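Local coordinates for protein histone acetyltransferase (Trypanosoma brucei brucei, PDB 6IF4) that probably acetylates histone lysines with acetyl-CoA as a MYST-family enzyme, this piece being its presumed Tudor (Tudor-knot) domain, linked to chromatin binding, at residues H19-E25 and Y37-V42. Numbering follows the deposited sequence.
Sequences HAAIIQE and YYVHYV
Start from two antiparallel beta-hairpin strands, segment-axis N-to-C directions 140° apart, closest approach 4.4 Å. Ile22 and His40 form a hydrogen-bonded pair (Ile22 N to His40 O and His40 N to Ile22 O, both 2.8 Å); Ala21-Tyr41 and Ile23-Val39 flank it as non-hydrogen-bonded pairs. A classic bulge follows: Gln24 (phi/psi -89/-32) and Glu25 face Tyr38, whose O takes Gln24 N at 2.6 Å and, weakly, Glu25 N at 3.4 Å. Tyr38 N returns to Glu25 O at 2.9 Å.

On the inner face, Ile23 (mt) puts CD1 3.9 Å from Tyr37 CD1, and Tyr41 (chi1 m) sets CD1 4.2 Å from Ala21 CB; Leu57 touches Ile23, Tyr37 and Val39. On the other face, Tyr38 and His40 both have chi1 t, His40 ND1 hydrogen-bonded to Asp49 OD1. Gln24 (chi1 m) lays NE2 3.7 Å from Tyr38 CD2, at the ring edge; Ile22 CD1 meets Val42 CG2 at 3.7 Å. This twisted, bulged hairpin, apolar inside and more polar outside, suits an SH3-like barrel; backbone hydrogen bonds fix its register.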
loop_
_atom_site.group_PDB
_atom_site.type_symbol
_atom_site.label_atom_id
_atom_site.label_comp_id
_atom_site.label_asym_id
_atom_site.label_seq_id
_atom_site.Cartn_x
_atom_site.Cartn_y
_atom_site.Cartn_z
ATOM N N HIS B 19 -0.362 -6.640 -7.509
ATOM C CA HIS B 19 -0.490 -5.668 -8.586
ATOM C C HIS B 19 0.445 -4.500 -8.325
ATOM O O HIS B 19 0.655 -4.112 -7.172
ATOM C CB HIS B 19 -1.929 -5.170 -8.723
ATOM C CG HIS B 19 -2.882 -6.214 -9.212
ATOM N ND1 HIS B 19 -3.075 -6.476 -10.553
ATOM C CD2 HIS B 19 -3.691 -7.068 -8.542
ATOM C CE1 HIS B 19 -3.963 -7.445 -10.686
ATOM N NE2 HIS B 19 -4.354 -7.820 -9.481
ATOM N N ALA B 20 1.012 -3.949 -9.397
ATOM C CA ALA B 20 1.799 -2.730 -9.271
ATOM C C ALA B 20 0.958 -1.629 -8.636
ATOM O O ALA B 20 -0.214 -1.444 -8.975
ATOM C CB ALA B 20 2.313 -2.283 -10.638
ATOM N N ALA B 21 1.558 -0.905 -7.694
ATOM C CA ALA B 21 0.840 0.119 -6.954
ATOM C C ALA B 21 1.815 1.207 -6.523
ATOM O O ALA B 21 3.029 1.103 -6.721
ATOM C CB ALA B 21 0.113 -0.487 -5.747
ATOM N N ILE B 22 1.264 2.254 -5.916
ATOM C CA ILE B 22 2.032 3.363 -5.370
ATOM C C ILE B 22 1.403 3.725 -4.034
ATOM O O ILE B 22 0.194 3.580 -3.837
ATOM C CB ILE B 22 2.055 4.590 -6.319
ATOM C CG1 ILE B 22 2.720 4.249 -7.653
ATOM C CG2 ILE B 22 2.770 5.775 -5.681
ATOM C CD1 ILE B 22 2.486 5.290 -8.731
ATOM N N ILE B 23 2.231 4.170 -3.101
ATOM C CA ILE B 23 1.751 4.561 -1.784
ATOM C C ILE B 23 1.366 6.033 -1.815
ATOM O O ILE B 23 2.199 6.901 -2.098
ATOM C CB ILE B 23 2.798 4.260 -0.710
ATOM C CG1 ILE B 23 2.809 2.747 -0.505
ATOM C CG2 ILE B 23 2.472 4.979 0.587
ATOM C CD1 ILE B 23 3.827 2.281 0.399
ATOM N N GLN B 24 0.097 6.311 -1.523
ATOM C CA GLN B 24 -0.414 7.673 -1.547
ATOM C C GLN B 24 -0.264 8.377 -0.218
ATOM O O GLN B 24 -0.044 9.593 -0.190
ATOM C CB GLN B 24 -1.902 7.673 -1.900
ATOM C CG GLN B 24 -2.241 7.309 -3.328
ATOM C CD GLN B 24 -3.419 8.110 -3.843
ATOM O OE1 GLN B 24 -3.584 8.294 -5.053
ATOM N NE2 GLN B 24 -4.230 8.621 -2.922
ATOM N N GLU B 25 -0.348 7.632 0.880
ATOM C CA GLU B 25 -0.355 8.209 2.212
ATOM C C GLU B 25 0.168 7.174 3.190
ATOM O O GLU B 25 0.066 5.967 2.955
ATOM C CB GLU B 25 -1.766 8.642 2.647
ATOM C CG GLU B 25 -2.381 9.777 1.854
ATOM C CD GLU B 25 -1.691 11.103 2.098
ATOM O OE1 GLU B 25 -1.001 11.235 3.130
ATOM O OE2 GLU B 25 -1.844 12.014 1.258
ATOM N N TYR B 37 -0.732 1.991 5.064
ATOM C CA TYR B 37 -0.420 2.672 3.819
ATOM C C TYR B 37 -1.663 2.726 2.948
ATOM O O TYR B 37 -2.325 1.705 2.742
ATOM C CB TYR B 37 0.719 1.957 3.089
ATOM C CG TYR B 37 1.919 1.679 3.973
ATOM C CD1 TYR B 37 2.918 2.629 4.141
ATOM C CD2 TYR B 37 2.042 0.472 4.654
ATOM C CE1 TYR B 37 4.006 2.385 4.951
ATOM C CE2 TYR B 37 3.130 0.219 5.467
ATOM C CZ TYR B 37 4.110 1.179 5.610
ATOM O OH TYR B 37 5.195 0.936 6.419
ATOM N N TYR B 38 -1.974 3.915 2.442
ATOM C CA TYR B 38 -3.061 4.086 1.488
ATOM C C TYR B 38 -2.461 3.900 0.104
ATOM O O TYR B 38 -1.724 4.764 -0.382
ATOM C CB TYR B 38 -3.707 5.461 1.628
ATOM C CG TYR B 38 -5.041 5.571 0.931
ATOM C CD1 TYR B 38 -6.116 4.786 1.324
ATOM C CD2 TYR B 38 -5.225 6.454 -0.125
ATOM C CE1 TYR B 38 -7.340 4.880 0.689
ATOM C CE2 TYR B 38 -6.445 6.555 -0.766
ATOM C CZ TYR B 38 -7.498 5.765 -0.355
ATOM O OH TYR B 38 -8.714 5.860 -0.991
ATOM N N VAL B 39 -2.761 2.772 -0.523
ATOM C CA VAL B 39 -2.128 2.398 -1.779
ATOM C C VAL B 39 -3.084 2.689 -2.920
ATOM O O VAL B 39 -4.308 2.571 -2.779
ATOM C CB VAL B 39 -1.691 0.918 -1.769
ATOM C CG1 VAL B 39 -1.045 0.563 -0.435
ATOM C CG2 VAL B 39 -2.859 -0.009 -2.067
ATOM N N HIS B 40 -2.526 3.117 -4.045
ATOM C CA HIS B 40 -3.266 3.253 -5.287
ATOM C C HIS B 40 -2.727 2.237 -6.280
ATOM O O HIS B 40 -1.517 2.190 -6.529
ATOM C CB HIS B 40 -3.147 4.671 -5.853
ATOM C CG HIS B 40 -3.653 4.804 -7.256
ATOM N ND1 HIS B 40 -4.984 4.653 -7.583
ATOM C CD2 HIS B 40 -3.011 5.075 -8.417
ATOM C CE1 HIS B 40 -5.139 4.818 -8.884
ATOM N NE2 HIS B 40 -3.957 5.077 -9.414
ATOM N N TYR B 41 -3.614 1.415 -6.828
ATOM C CA TYR B 41 -3.210 0.440 -7.827
ATOM C C TYR B 41 -3.039 1.175 -9.145
ATOM O O TYR B 41 -3.952 1.864 -9.615
ATOM C CB TYR B 41 -4.226 -0.689 -7.945
ATOM C CG TYR B 41 -4.363 -1.462 -6.662
ATOM C CD1 TYR B 41 -3.541 -2.551 -6.389
ATOM C CD2 TYR B 41 -5.300 -1.089 -5.710
ATOM C CE1 TYR B 41 -3.663 -3.251 -5.206
ATOM C CE2 TYR B 41 -5.425 -1.776 -4.531
ATOM C CZ TYR B 41 -4.608 -2.856 -4.282
ATOM O OH TYR B 41 -4.745 -3.538 -3.100
ATOM N N VAL B 42 -1.856 1.021 -9.731
ATOM C CA VAL B 42 -1.433 1.844 -10.854
ATOM C C VAL B 42 -2.338 1.670 -12.067
ATOM O O VAL B 42 -2.588 2.629 -12.807
ATOM C CB VAL B 42 0.034 1.497 -11.158
ATOM C CG1 VAL B 42 0.333 1.719 -12.591
ATOM C CG2 VAL B 42 0.954 2.301 -10.246
#